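Local coordinates for NUDIX hydrolase (Nitrosomonas europaea, PDB 2B0V), which probably hydrolyses phosphoanhydride bonds of nucleoside di- and triphosphates and of thiamine diphosphate with the help of magnesium, as a monomeric Nudix hydrolase of the NudJ subfamily, at residues P7-A12 with G40-G45; S47-C52 with F87-Q92; L57-H62 with K101-I106; T70-W75 with T83-T88. All coordinates share one frame; numbering follows the deposited sequence. Where two conformers were deposited one is given.

In the fold
Contacts 1, 2 and 4 meet on one mixed sheet. Strand 8-17 pairs with 39-41 in contact 1 and with 82-96 on its other edge, where Thr10 O lies 2.9 Å from Phe87 N; contact 4 then adds strand 62-77. Contact 2 lays the start of helix 48-60 over this sheet, sharing Phe87 and Thr88 with contact 4, and contact 3 sits at the far end of the same helix, its centre about 16 Å from that of contact 2. Residues 40-61, the Nudix box, thus run through contacts 1, 2 and 3, and contact 3 carries box glutamates that in relatives line the metal site. Contact 4 lies across the chain's centre from contact 3, their centres about 22 Å apart.

Contact 1: P7-A12 with G40-G45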
loop_
_atom_site.group_PDB
_atom_site.type_symbol
_atom_site.label_atom_id
_atom_site.label_comp_id
_atom_site.label_asym_id
_atom_site.label_seq_id
_atom_site.Cartn_x
_atom_site.Cartn_y
_atom_site.Cartn_z
ATOM N N PRO A 7 2.484 -1.574 -18.395
ATOM C CA PRO A 7 2.915 -1.316 -17.018
ATOM C C PRO A 7 2.166 -2.280 -16.095
ATOM O O PRO A 7 1.063 -2.693 -16.437
ATOM C CB PRO A 7 2.422 0.116 -16.758
ATOM C CG PRO A 7 1.285 0.308 -17.741
ATOM C CD PRO A 7 1.779 -0.408 -18.965
ATOM N N ASN A 8 2.750 -2.636 -14.958
ATOM C CA ASN A 8 2.037 -3.450 -13.962
ATOM C C ASN A 8 1.219 -2.570 -13.036
ATOM O O ASN A 8 1.761 -1.663 -12.413
ATOM C CB ASN A 8 3.002 -4.288 -13.168
ATOM C CG ASN A 8 3.682 -5.328 -14.032
ATOM O OD1 ASN A 8 3.167 -6.430 -14.192
ATOM N ND2 ASN A 8 4.783 -4.950 -14.665
ATOM N N VAL A 9 -0.061 -2.869 -12.892
ATOM C CA VAL A 9 -0.924 -2.044 -12.034
ATOM C C VAL A 9 -0.884 -2.585 -10.619
ATOM O O VAL A 9 -1.079 -3.798 -10.379
ATOM C CB VAL A 9 -2.358 -2.006 -12.575
ATOM C CG1 VAL A 9 -3.274 -1.237 -11.598
ATOM C CG2 VAL A 9 -2.349 -1.349 -13.980
ATOM N N THR A 10 -0.579 -1.693 -9.693
ATOM C CA THR A 10 -0.433 -2.099 -8.298
ATOM C C THR A 10 -1.298 -1.150 -7.475
ATOM O O THR A 10 -1.733 -0.073 -7.944
ATOM C CB THR A 10 1.025 -1.988 -7.769
ATOM O OG1 THR A 10 1.469 -0.634 -7.916
ATOM C CG2 THR A 10 1.960 -2.930 -8.582
ATOM N N VAL A 11 -1.470 -1.513 -6.214
ATOM C CA VAL A 11 -2.246 -0.682 -5.281
ATOM C C VAL A 11 -1.482 -0.589 -3.957
ATOM O O VAL A 11 -0.673 -1.466 -3.641
ATOM C CB VAL A 11 -3.633 -1.284 -5.005
ATOM C CG1 VAL A 11 -4.468 -1.262 -6.269
ATOM C CG2 VAL A 11 -3.481 -2.722 -4.430
ATOM N N ALA A 12 -1.733 0.474 -3.201
ATOM C CA ALA A 12 -1.094 0.645 -1.912
ATOM C C ALA A 12 -1.990 1.474 -1.023
ATOM O O ALA A 12 -2.763 2.286 -1.517
ATOM C CB ALA A 12 0.250 1.341 -2.098
ATOM N N GLY A 40 0.254 -4.329 -3.359
ATOM C CA GLY A 40 0.450 -5.500 -4.218
ATOM C C GLY A 40 -0.134 -5.308 -5.596
ATOM O O GLY A 40 -0.658 -4.242 -5.915
ATOM N N HIS A 41 -0.055 -6.359 -6.403
ATOM C CA HIS A 41 -0.495 -6.273 -7.779
ATOM C C HIS A 41 -2.001 -6.436 -7.917
ATOM O O HIS A 41 -2.597 -7.284 -7.248
ATOM C CB HIS A 41 0.163 -7.388 -8.567
ATOM C CG HIS A 41 1.586 -7.111 -8.918
ATOM N ND1 HIS A 41 2.563 -6.917 -7.965
ATOM C CD2 HIS A 41 2.200 -7.003 -10.118
ATOM C CE1 HIS A 41 3.721 -6.705 -8.562
ATOM N NE2 HIS A 41 3.528 -6.749 -9.868
ATOM N N LEU A 42 -2.614 -5.660 -8.805
ATOM C CA LEU A 42 -3.986 -5.914 -9.229
ATOM C C LEU A 42 -4.081 -7.328 -9.808
ATOM O O LEU A 42 -3.225 -7.725 -10.612
ATOM C CB LEU A 42 -4.366 -4.905 -10.326
ATOM C CG LEU A 42 -5.810 -5.040 -10.831
ATOM C CD1 LEU A 42 -6.732 -4.557 -9.709
ATOM C CD2 LEU A 42 -5.958 -4.142 -12.035
ATOM N N GLU A 43 -5.134 -8.056 -9.443
ATOM C CA GLU A 43 -5.419 -9.422 -9.963
ATOM C C GLU A 43 -6.646 -9.361 -10.881
ATOM O O GLU A 43 -7.447 -8.435 -10.771
ATOM C CB GLU A 43 -5.674 -10.381 -8.796
ATOM C CG GLU A 43 -4.465 -10.520 -7.905
ATOM C CD GLU A 43 -4.719 -11.444 -6.738
ATOM O OE1 GLU A 43 -5.881 -11.898 -6.573
ATOM O OE2 GLU A 43 -3.756 -11.730 -5.990
ATOM N N PRO A 44 -6.784 -10.310 -11.836
ATOM C CA PRO A 44 -8.009 -10.228 -12.658
ATOM C C PRO A 44 -9.287 -10.340 -11.819
ATOM O O PRO A 44 -9.267 -10.917 -10.738
ATOM C CB PRO A 44 -7.907 -11.443 -13.587
ATOM C CG PRO A 44 -6.474 -11.843 -13.579
ATOM C CD PRO A 44 -5.893 -11.412 -12.263
ATOM N N GLY A 45 -10.369 -9.764 -12.330
ATOM C CA GLY A 45 -11.682 -9.964 -11.722
ATOM C C GLY A 45 -11.973 -9.079 -10.530
ATOM O O GLY A 45 -12.902 -9.369 -9.760
#
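Asn8 begins the contact, its CB approaching the His41 ring obliquely, 4.2 Å from His41 NE2, while its amide ND2 turns to Thr83 O in a weak hydrogen bond. Val9 gives both a backbone and a side-chain link. Its carbonyl oxygen accepts from Leu42 N at 2.9 Å, and its CG1, anti to the backbone N (chi1 175°), rests 4.0 Å from Leu42 CD2; the two side chains run side by side and point the same way. Thr10 faces His41 in a non-hydrogen-bonded antiparallel pair. Its methyl CG2 sits over the centre of the imidazole, 4.1 Å from the ring centroid and only 8° off the normal, a CH-pi contact, while Thr10 CA approaches Gly40 O at 3.2 Å. Val11 closes the hydrogen-bonded pair with Gly40: Val11 N reaches Gly40 O at 2.9 Å, and Gly40 N returns a bond to Val11 O at 3.0 Å. Val11 CG2 also touches Gly40 O at 3.5 Å, and beyond the pair its side chain packs on Ile48 and Ala51 of helix 48-60. Arg54 of that helix donates to His41 O. This short antiparallel ladder joins strand 8-17 to the opening residues of the Nudix box, whose loop then leads into the helix of the Nudix fold.

Contact 2: S47-C52 with F87-Q92; sequences SIIQAC and FTFSGQ
The first turn of the Nudix-box helix lies against strand 82-96 here, the two short axes 9.3 Å apart and crossing at -65°. Ile48 makes the largest share on the helix side, using both branches. Its CG2, anti to the backbone N, fits between two aromatic residues, 3.7 Å from Phe87 CB and also at the edge of the Phe89 ring, in its plane, close to CZ. Its CD1 reaches further and settles over the centre of the Phe87 ring, 3.9 Å from the centroid and 12° off the normal. Phe89 also meets Ile49 and Cys52, both obliquely: Ile49 CG1 comes to 3.7 Å from Phe89 CE1, and one helical turn after Ile48, Cys52 SG lies 3.7 Å from Phe89 CD2. That sulfur-aromatic approach is 62° off the ring normal. Ser47 caps the helix start, its OG accepting from Gln50 N at 3.1 Å. Ala13 on strand 8-17 packs on Cys52, and Leu69 on strand 62-77 packs on Phe89. No hydrogen bond crosses between helix and strand, so dispersion, CH-pi and sulfur-aromatic contacts join them, while the polar cap on Ser47 holds the first turn from within the helix.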
loop_
_atom_site.group_PDB
_atom_site.type_symbol
_atom_site.label_atom_id
_atom_site.label_comp_id
_atom_site.label_asym_id
_atom_site.label_seq_id
_atom_site.Cartn_x
_atom_site.Cartn_y
_atom_site.Cartn_z
ATOM N N SER A 47 -11.938 -4.791 -8.863
ATOM C CA SER A 47 -11.714 -3.380 -9.078
ATOM C C SER A 47 -10.428 -2.966 -8.374
ATOM O O SER A 47 -9.903 -3.694 -7.515
ATOM C CB SER A 47 -12.852 -2.555 -8.509
ATOM O OG SER A 47 -12.911 -2.708 -7.082
ATOM N N ILE A 48 -9.938 -1.789 -8.737
ATOM C CA ILE A 48 -8.712 -1.305 -8.124
ATOM C C ILE A 48 -8.938 -1.019 -6.619
ATOM O O ILE A 48 -8.124 -1.367 -5.784
ATOM C CB ILE A 48 -8.189 -0.064 -8.884
ATOM C CG1 ILE A 48 -7.675 -0.529 -10.234
ATOM C CG2 ILE A 48 -7.051 0.602 -8.102
ATOM C CD1 ILE A 48 -7.363 0.554 -11.236
ATOM N N ILE A 49 -10.060 -0.392 -6.294
ATOM C CA ILE A 49 -10.335 -0.109 -4.879
ATOM C C ILE A 49 -10.425 -1.403 -4.047
ATOM O O ILE A 49 -9.898 -1.493 -2.906
ATOM C CB ILE A 49 -11.621 0.736 -4.725
ATOM C CG1 ILE A 49 -11.333 2.139 -5.255
ATOM C CG2 ILE A 49 -11.975 0.874 -3.261
ATOM C CD1 ILE A 49 -12.571 3.032 -5.387
ATOM N N GLN A 50 -11.114 -2.400 -4.594
ATOM C CA GLN A 50 -11.203 -3.684 -3.881
ATOM C C GLN A 50 -9.850 -4.396 -3.788
ATOM O O GLN A 50 -9.575 -5.040 -2.758
ATOM C CB GLN A 50 -12.299 -4.580 -4.457
ATOM C CG GLN A 50 -13.725 -4.000 -4.208
ATOM C CD GLN A 50 -14.054 -3.923 -2.723
ATOM O OE1 GLN A 50 -13.874 -2.894 -2.065
ATOM N NE2 GLN A 50 -14.506 -5.034 -2.172
ATOM N N ALA A 51 -8.988 -4.232 -4.790
ATOM C CA ALA A 51 -7.614 -4.794 -4.732
ATOM C C ALA A 51 -6.897 -4.189 -3.552
ATOM O O ALA A 51 -6.142 -4.872 -2.841
ATOM C CB ALA A 51 -6.858 -4.427 -5.984
ATOM N N CYS A 52 -7.094 -2.884 -3.364
ATOM C CA CYS A 52 -6.451 -2.184 -2.255
ATOM C C CYS A 52 -6.911 -2.779 -0.911
ATOM O O CYS A 52 -6.090 -3.065 -0.054
ATOM C CB CYS A 52 -6.719 -0.682 -2.338
ATOM S SG CYS A 52 -5.808 0.236 -1.028
ATOM N N PHE A 87 -1.718 2.788 -7.756
ATOM C CA PHE A 87 -2.858 3.590 -7.250
ATOM C C PHE A 87 -2.832 3.541 -5.753
ATOM O O PHE A 87 -2.938 2.455 -5.206
ATOM C CB PHE A 87 -4.160 2.955 -7.697
ATOM C CG PHE A 87 -4.439 3.135 -9.180
ATOM C CD1 PHE A 87 -5.389 4.080 -9.615
ATOM C CD2 PHE A 87 -3.739 2.356 -10.131
ATOM C CE1 PHE A 87 -5.637 4.260 -11.002
ATOM C CE2 PHE A 87 -3.976 2.522 -11.530
ATOM C CZ PHE A 87 -4.920 3.473 -11.960
ATOM N N THR A 88 -2.752 4.719 -5.110
ATOM C CA THR A 88 -2.562 4.758 -3.642
ATOM C C THR A 88 -3.821 5.367 -3.057
ATOM O O THR A 88 -4.308 6.390 -3.547
ATOM C CB THR A 88 -1.353 5.629 -3.305
ATOM O OG1 THR A 88 -0.217 5.131 -4.026
ATOM C CG2 THR A 88 -1.085 5.552 -1.837
ATOM N N PHE A 89 -4.334 4.721 -2.012
ATOM C CA PHE A 89 -5.562 5.179 -1.348
ATOM C C PHE A 89 -5.305 5.419 0.116
ATOM O O PHE A 89 -4.458 4.729 0.715
ATOM C CB PHE A 89 -6.650 4.099 -1.462
ATOM C CG PHE A 89 -7.002 3.805 -2.876
ATOM C CD1 PHE A 89 -8.034 4.497 -3.489
ATOM C CD2 PHE A 89 -6.295 2.820 -3.591
ATOM C CE1 PHE A 89 -8.357 4.224 -4.827
ATOM C CE2 PHE A 89 -6.607 2.539 -4.892
ATOM C CZ PHE A 89 -7.633 3.237 -5.516
ATOM N N SER A 90 -6.078 6.321 0.729
ATOM C CA SER A 90 -6.083 6.433 2.191
ATOM C C SER A 90 -7.446 5.963 2.710
ATOM O O SER A 90 -8.486 6.083 2.019
ATOM C CB SER A 90 -5.808 7.891 2.613
ATOM O OG SER A 90 -5.875 8.022 4.013
ATOM N N GLY A 91 -7.440 5.425 3.921
ATOM C CA GLY A 91 -8.681 5.017 4.540
ATOM C C GLY A 91 -8.455 4.569 5.962
ATOM O O GLY A 91 -7.349 4.728 6.516
ATOM N N GLN A 92 -9.512 4.028 6.547
ATOM C CA GLN A 92 -9.450 3.504 7.903
ATOM C C GLN A 92 -9.287 2.006 7.948
ATOM O O GLN A 92 -9.746 1.282 7.042
ATOM C CB GLN A 92 -10.739 3.805 8.617
ATOM C CG GLN A 92 -11.108 5.267 8.729
ATOM C CD GLN A 92 -12.434 5.442 9.455
ATOM O OE1 GLN A 92 -12.612 4.939 10.567
ATOM N NE2 GLN A 92 -13.384 6.137 8.816
#

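Contact 3: L57-H62 with K101-I106; sequences LEETGH and KLDTGI. With EDO (1,2-ethanediol), chain D.
Asp103 and Glu58 supply the direct hydrogen bond of this contact, at the C-terminal end of the Nudix-box helix: Asp103 N donates to Glu58 O at 2.9 Å, and Leu102 CA approaches the same oxygen at 3.4 Å. Two waters add to it. One donates to Leu57 O and Lys101 O, bridging the backbones; the other donates to Asp103 OD2 and to Glu59 OE2, although the position of OE2 is less certain because it lies too close to a bound ethanediol. Apolar groups fill in around these bonds. Leu102 CD2 presses against the end of the helix, 3.4 Å from Gly61 N, where positive phi turns the chain away from the helix. Ile106 crosses Glu59 at about a right angle, its CG2 3.5 Å from Glu59 O, which is buried with no polar partner. Among the charged groups, Glu58 OE1 has a salt bridge to Arg54, and Glu59 OE1 accepts from Ala39 N. Glu58 and Glu59 are the Glu-Glu pair of the box; in relatives, glutamates of this motif bind magnesium, though none is modelled here. One backbone bond and two bridging waters thus join helix end and loop, the water on the less certain OE2 being the weaker evidence.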
loop_
_atom_site.group_PDB
_atom_site.type_symbol
_atom_site.label_atom_id
_atom_site.label_comp_id
_atom_site.label_asym_id
_atom_site.label_seq_id
_atom_site.Cartn_x
_atom_site.Cartn_y
_atom_site.Cartn_z
ATOM N N LEU A 57 -5.965 -6.423 3.921
ATOM C CA LEU A 57 -6.323 -7.603 4.703
ATOM C C LEU A 57 -5.278 -8.719 4.622
ATOM O O LEU A 57 -4.908 -9.310 5.677
ATOM C CB LEU A 57 -7.715 -8.079 4.264
ATOM C CG LEU A 57 -8.254 -9.341 4.914
ATOM C CD1 LEU A 57 -8.427 -9.116 6.414
ATOM C CD2 LEU A 57 -9.553 -9.766 4.273
ATOM N N GLU A 58 -4.820 -9.028 3.398
ATOM C CA GLU A 58 -3.913 -10.164 3.193
ATOM C C GLU A 58 -2.536 -9.953 3.804
ATOM O O GLU A 58 -1.867 -10.934 4.201
ATOM C CB GLU A 58 -3.762 -10.495 1.714
ATOM C CG GLU A 58 -5.088 -11.003 1.161
ATOM C CD GLU A 58 -5.061 -11.428 -0.308
ATOM O OE1 GLU A 58 -4.160 -10.976 -1.040
ATOM O OE2 GLU A 58 -5.987 -12.201 -0.697
ATOM N N GLU A 59 -2.114 -8.693 3.866
ATOM C CA GLU A 59 -0.752 -8.347 4.344
ATOM C C GLU A 59 -0.702 -7.939 5.821
ATOM O O GLU A 59 0.376 -7.961 6.427
ATOM C CB GLU A 59 -0.116 -7.271 3.457
ATOM C CG GLU A 59 0.084 -7.714 2.034
ATOM C CD GLU A 59 1.233 -6.954 1.367
ATOM O OE1 GLU A 59 1.441 -5.762 1.707
ATOM O OE2 GLU A 59 1.922 -7.554 0.509
ATOM N N THR A 60 -1.831 -7.482 6.375
ATOM C CA THR A 60 -1.844 -6.972 7.745
ATOM C C THR A 60 -2.841 -7.607 8.702
ATOM O O THR A 60 -2.736 -7.376 9.914
ATOM C CB THR A 60 -2.078 -5.453 7.815
ATOM O OG1 THR A 60 -3.471 -5.171 7.608
ATOM C CG2 THR A 60 -1.242 -4.718 6.804
ATOM N N GLY A 61 -3.817 -8.345 8.172
ATOM C CA GLY A 61 -4.879 -8.919 9.015
ATOM C C GLY A 61 -5.896 -7.900 9.510
ATOM O O GLY A 61 -6.795 -8.214 10.282
ATOM N N HIS A 62 -5.800 -6.672 9.008
ATOM C CA HIS A 62 -6.809 -5.648 9.266
ATOM C C HIS A 62 -7.750 -5.475 8.057
ATOM O O HIS A 62 -7.285 -5.470 6.933
ATOM C CB HIS A 62 -6.095 -4.305 9.445
ATOM C CG HIS A 62 -5.224 -4.212 10.651
ATOM N ND1 HIS A 62 -4.024 -4.891 10.779
ATOM C CD2 HIS A 62 -5.386 -3.515 11.800
ATOM C CE1 HIS A 62 -3.495 -4.610 11.960
ATOM N NE2 HIS A 62 -4.279 -3.743 12.572
ATOM N N LYS A 101 -4.276 -15.163 8.616
ATOM C CA LYS A 101 -2.974 -15.488 8.054
ATOM C C LYS A 101 -2.465 -14.337 7.193
ATOM O O LYS A 101 -3.211 -13.787 6.377
ATOM C CB LYS A 101 -3.047 -16.765 7.221
ATOM C CG LYS A 101 -1.869 -17.696 7.458
ATOM C CD LYS A 101 -1.828 -18.172 8.911
ATOM C CE LYS A 101 -2.851 -19.263 9.197
ATOM N NZ LYS A 101 -3.091 -19.444 10.661
ATOM N N LEU A 102 -1.207 -13.974 7.406
ATOM C CA LEU A 102 -0.581 -12.912 6.597
ATOM C C LEU A 102 0.136 -13.580 5.434
ATOM O O LEU A 102 0.633 -14.720 5.568
ATOM C CB LEU A 102 0.386 -12.036 7.415
ATOM C CG LEU A 102 -0.088 -11.408 8.725
ATOM C CD1 LEU A 102 0.898 -10.367 9.255
ATOM C CD2 LEU A 102 -1.471 -10.828 8.580
ATOM N N ASP A 103 0.212 -12.882 4.300
ATOM C CA ASP A 103 0.920 -13.443 3.141
ATOM C C ASP A 103 2.300 -13.878 3.547
ATOM O O ASP A 103 2.955 -13.233 4.386
ATOM C CB ASP A 103 1.106 -12.372 2.059
ATOM C CG ASP A 103 -0.135 -12.092 1.299
ATOM O OD1 ASP A 103 -1.132 -12.807 1.470
ATOM O OD2 ASP A 103 -0.101 -11.121 0.507
ATOM N N THR A 104 2.768 -14.950 2.910
ATOM C CA THR A 104 4.148 -15.367 3.079
ATOM C C THR A 104 5.010 -14.234 2.567
ATOM O O THR A 104 4.693 -13.619 1.535
ATOM C CB THR A 104 4.437 -16.676 2.316
ATOM O OG1 THR A 104 3.510 -17.664 2.740
ATOM C CG2 THR A 104 5.833 -17.189 2.615
ATOM N N GLY A 105 6.048 -13.923 3.331
ATOM C CA GLY A 105 6.967 -12.821 2.959
ATOM C C GLY A 105 6.780 -11.615 3.862
ATOM O O GLY A 105 7.667 -10.740 3.936
ATOM N N ILE A 106 5.635 -11.543 4.531
ATOM C CA ILE A 106 5.384 -10.495 5.521
ATOM C C ILE A 106 6.036 -10.914 6.843
ATOM O O ILE A 106 5.706 -11.962 7.420
ATOM C CB ILE A 106 3.854 -10.187 5.730
ATOM C CG1 ILE A 106 3.155 -9.735 4.430
ATOM C CG2 ILE A 106 3.644 -9.130 6.800
ATOM C CD1 ILE A 106 3.776 -8.479 3.827
HETATM C C1 EDO D . 3.305 -6.740 -1.544
HETATM O O1 EDO D . 4.106 -5.606 -2.008
HETATM C C2 EDO D . 2.752 -7.684 -2.634
HETATM O O2 EDO D . 1.534 -8.406 -2.263
HETATM O O HOH W 1 -5.549 -11.883 6.511
HETATM O O HOH W 2 2.210 -10.078 -0.393
#

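Contact 4: T70-W75 with T83-T88; sequences TGIYHW and TYLRFT
Strands 70-75 and 83-88 run antiparallel at 172°, with Tyr73 and Arg86, and Trp75 and Tyr84, each joined by two backbone hydrogen bonds, while Thr70 and Gly71 both face Thr88 in a classic beta bulge. At the bulge Thr70 N donates to Thr88 O at 2.8 Å and Thr88 N to Gly71 O at 2.9 Å. On the face bearing Trp75, Tyr84 CB lies over its six-membered ring, 3.6 Å from the centroid and displaced toward the rim. Trp75 CG stands between the backbone N and the carbonyl carbon (chi1 88°), and chi2 then turns the indole beneath Tyr84 CB; the Tyr84 ring, inclined 26° to the indole, barely overlaps it. Arg86 CB meets the indole edge 3.6 Å from Trp75 CZ3, and its guanidinium goes on to Asn36 and Gln37. Thr88 OG1, buried with no polar partner, borders the Tyr73 ring 3.4 Å from CE2; Tyr73 OH bonds to Asp135. On the other face Ile72 CG2 covers the centre of the Phe87 ring. Thr83 CG2 meets the His74 ring at its edge. Together the two strands form a long beta hairpin of the Nudix sheet, with helix 128-137 packed on the Tyr73, Trp75 and Arg86 face.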
loop_
_atom_site.group_PDB
_atom_site.type_symbol
_atom_site.label_atom_id
_atom_site.label_comp_id
_atom_site.label_asym_id
_atom_site.label_seq_id
_atom_site.Cartn_x
_atom_site.Cartn_y
_atom_site.Cartn_z
ATOM N N THR A 70 -5.141 9.044 -3.051
ATOM C CA THR A 70 -4.138 10.052 -2.705
ATOM C C THR A 70 -3.157 10.348 -3.832
ATOM O O THR A 70 -2.558 11.438 -3.840
ATOM C CB THR A 70 -3.339 9.697 -1.436
ATOM O OG1 THR A 70 -2.706 8.423 -1.620
ATOM C CG2 THR A 70 -4.264 9.638 -0.225
ATOM N N GLY A 71 -2.963 9.401 -4.751
ATOM C CA GLY A 71 -2.095 9.655 -5.894
ATOM C C GLY A 71 -1.936 8.421 -6.751
ATOM O O GLY A 71 -2.234 7.313 -6.305
ATOM N N ILE A 72 -1.535 8.643 -8.005
ATOM C CA ILE A 72 -1.213 7.533 -8.914
ATOM C C ILE A 72 0.201 7.745 -9.411
ATOM O O ILE A 72 0.494 8.793 -9.974
ATOM C CB ILE A 72 -2.194 7.552 -10.106
ATOM C CG1 ILE A 72 -3.638 7.457 -9.579
ATOM C CG2 ILE A 72 -1.875 6.378 -11.095
ATOM C CD1 ILE A 72 -4.719 7.689 -10.686
ATOM N N TYR A 73 1.050 6.753 -9.178
ATOM C CA TYR A 73 2.502 6.920 -9.414
ATOM C C TYR A 73 2.953 6.016 -10.512
ATOM O O TYR A 73 2.685 4.818 -10.469
ATOM C CB TYR A 73 3.317 6.606 -8.107
ATOM C CG TYR A 73 2.849 7.471 -6.946
ATOM C CD1 TYR A 73 3.437 8.732 -6.711
ATOM C CD2 TYR A 73 1.778 7.076 -6.138
ATOM C CE1 TYR A 73 2.989 9.551 -5.665
ATOM C CE2 TYR A 73 1.308 7.913 -5.112
ATOM C CZ TYR A 73 1.919 9.156 -4.905
ATOM O OH TYR A 73 1.460 9.978 -3.909
ATOM N N HIS A 74 3.609 6.596 -11.511
ATOM C CA HIS A 74 3.999 5.852 -12.691
ATOM C C HIS A 74 5.518 5.877 -12.712
ATOM O O HIS A 74 6.119 6.917 -12.924
ATOM C CB HIS A 74 3.369 6.568 -13.916
ATOM C CG HIS A 74 3.744 5.979 -15.243
ATOM N ND1 HIS A 74 3.423 6.593 -16.432
ATOM C CD2 HIS A 74 4.441 4.866 -15.566
ATOM C CE1 HIS A 74 3.872 5.867 -17.438
ATOM N NE2 HIS A 74 4.527 4.830 -16.942
ATOM N N TRP A 75 6.141 4.739 -12.453
ATOM C CA TRP A 75 7.610 4.724 -12.455
ATOM C C TRP A 75 8.193 3.407 -12.886
ATOM O O TRP A 75 7.486 2.412 -12.960
ATOM C CB TRP A 75 8.120 5.131 -11.089
ATOM C CG TRP A 75 8.254 4.027 -10.172
ATOM C CD1 TRP A 75 9.425 3.421 -9.763
ATOM C CD2 TRP A 75 7.200 3.345 -9.531
ATOM N NE1 TRP A 75 9.144 2.402 -8.905
ATOM C CE2 TRP A 75 7.788 2.322 -8.738
ATOM C CE3 TRP A 75 5.810 3.486 -9.547
ATOM C CZ2 TRP A 75 7.036 1.456 -7.960
ATOM C CZ3 TRP A 75 5.046 2.628 -8.760
ATOM C CH2 TRP A 75 5.659 1.616 -7.983
ATOM N N THR A 83 8.027 -1.459 -15.099
ATOM C CA THR A 83 7.234 -0.224 -14.944
ATOM C C THR A 83 5.950 -0.513 -14.185
ATOM O O THR A 83 5.260 -1.496 -14.431
ATOM C CB THR A 83 6.925 0.457 -16.307
ATOM O OG1 THR A 83 8.170 0.746 -16.951
ATOM C CG2 THR A 83 6.195 1.783 -16.119
ATOM N N TYR A 84 5.635 0.378 -13.260
ATOM C CA TYR A 84 4.500 0.191 -12.387
ATOM C C TYR A 84 3.596 1.405 -12.458
ATOM O O TYR A 84 4.072 2.516 -12.707
ATOM C CB TYR A 84 4.971 0.066 -10.929
ATOM C CG TYR A 84 5.781 -1.160 -10.646
ATOM C CD1 TYR A 84 5.154 -2.378 -10.342
ATOM C CD2 TYR A 84 7.174 -1.114 -10.686
ATOM C CE1 TYR A 84 5.921 -3.536 -10.078
ATOM C CE2 TYR A 84 7.947 -2.265 -10.418
ATOM C CZ TYR A 84 7.312 -3.452 -10.121
ATOM O OH TYR A 84 8.085 -4.568 -9.873
ATOM N N LEU A 85 2.309 1.150 -12.254
ATOM C CA LEU A 85 1.339 2.201 -12.050
ATOM C C LEU A 85 0.655 1.908 -10.704
ATOM O O LEU A 85 -0.181 0.990 -10.606
ATOM C CB LEU A 85 0.327 2.186 -13.213
ATOM C CG LEU A 85 -0.617 3.362 -13.286
ATOM C CD1 LEU A 85 0.097 4.717 -13.482
ATOM C CD2 LEU A 85 -1.593 3.099 -14.456
ATOM N N ARG A 86 1.027 2.690 -9.677
ATOM C CA ARG A 86 0.604 2.415 -8.320
ATOM C C ARG A 86 -0.516 3.346 -7.932
ATOM O O ARG A 86 -0.300 4.558 -7.799
ATOM C CB ARG A 86 1.755 2.634 -7.326
ATOM C CG ARG A 86 1.311 2.521 -5.841
ATOM C CD ARG A 86 2.473 2.971 -4.877
ATOM N NE ARG A 86 3.087 1.804 -4.231
ATOM C CZ ARG A 86 3.543 1.735 -2.982
ATOM N NH1 ARG A 86 3.491 2.759 -2.153
ATOM N NH2 ARG A 86 4.026 0.579 -2.544
ATOM N N PHE A 87 -1.718 2.788 -7.756
ATOM C CA PHE A 87 -2.858 3.590 -7.250
ATOM C C PHE A 87 -2.832 3.541 -5.753
ATOM O O PHE A 87 -2.938 2.455 -5.206
ATOM C CB PHE A 87 -4.160 2.955 -7.697
ATOM C CG PHE A 87 -4.439 3.135 -9.180
ATOM C CD1 PHE A 87 -5.389 4.080 -9.615
ATOM C CD2 PHE A 87 -3.739 2.356 -10.131
ATOM C CE1 PHE A 87 -5.637 4.260 -11.002
ATOM C CE2 PHE A 87 -3.976 2.522 -11.530
ATOM C CZ PHE A 87 -4.920 3.473 -11.960
ATOM N N THR A 88 -2.752 4.719 -5.110
ATOM C CA THR A 88 -2.562 4.758 -3.642
ATOM C C THR A 88 -3.821 5.367 -3.057
ATOM O O THR A 88 -4.308 6.390 -3.547
ATOM C CB THR A 88 -1.353 5.629 -3.305
ATOM O OG1 THR A 88 -0.217 5.131 -4.026
ATOM C CG2 THR A 88 -1.085 5.552 -1.837
#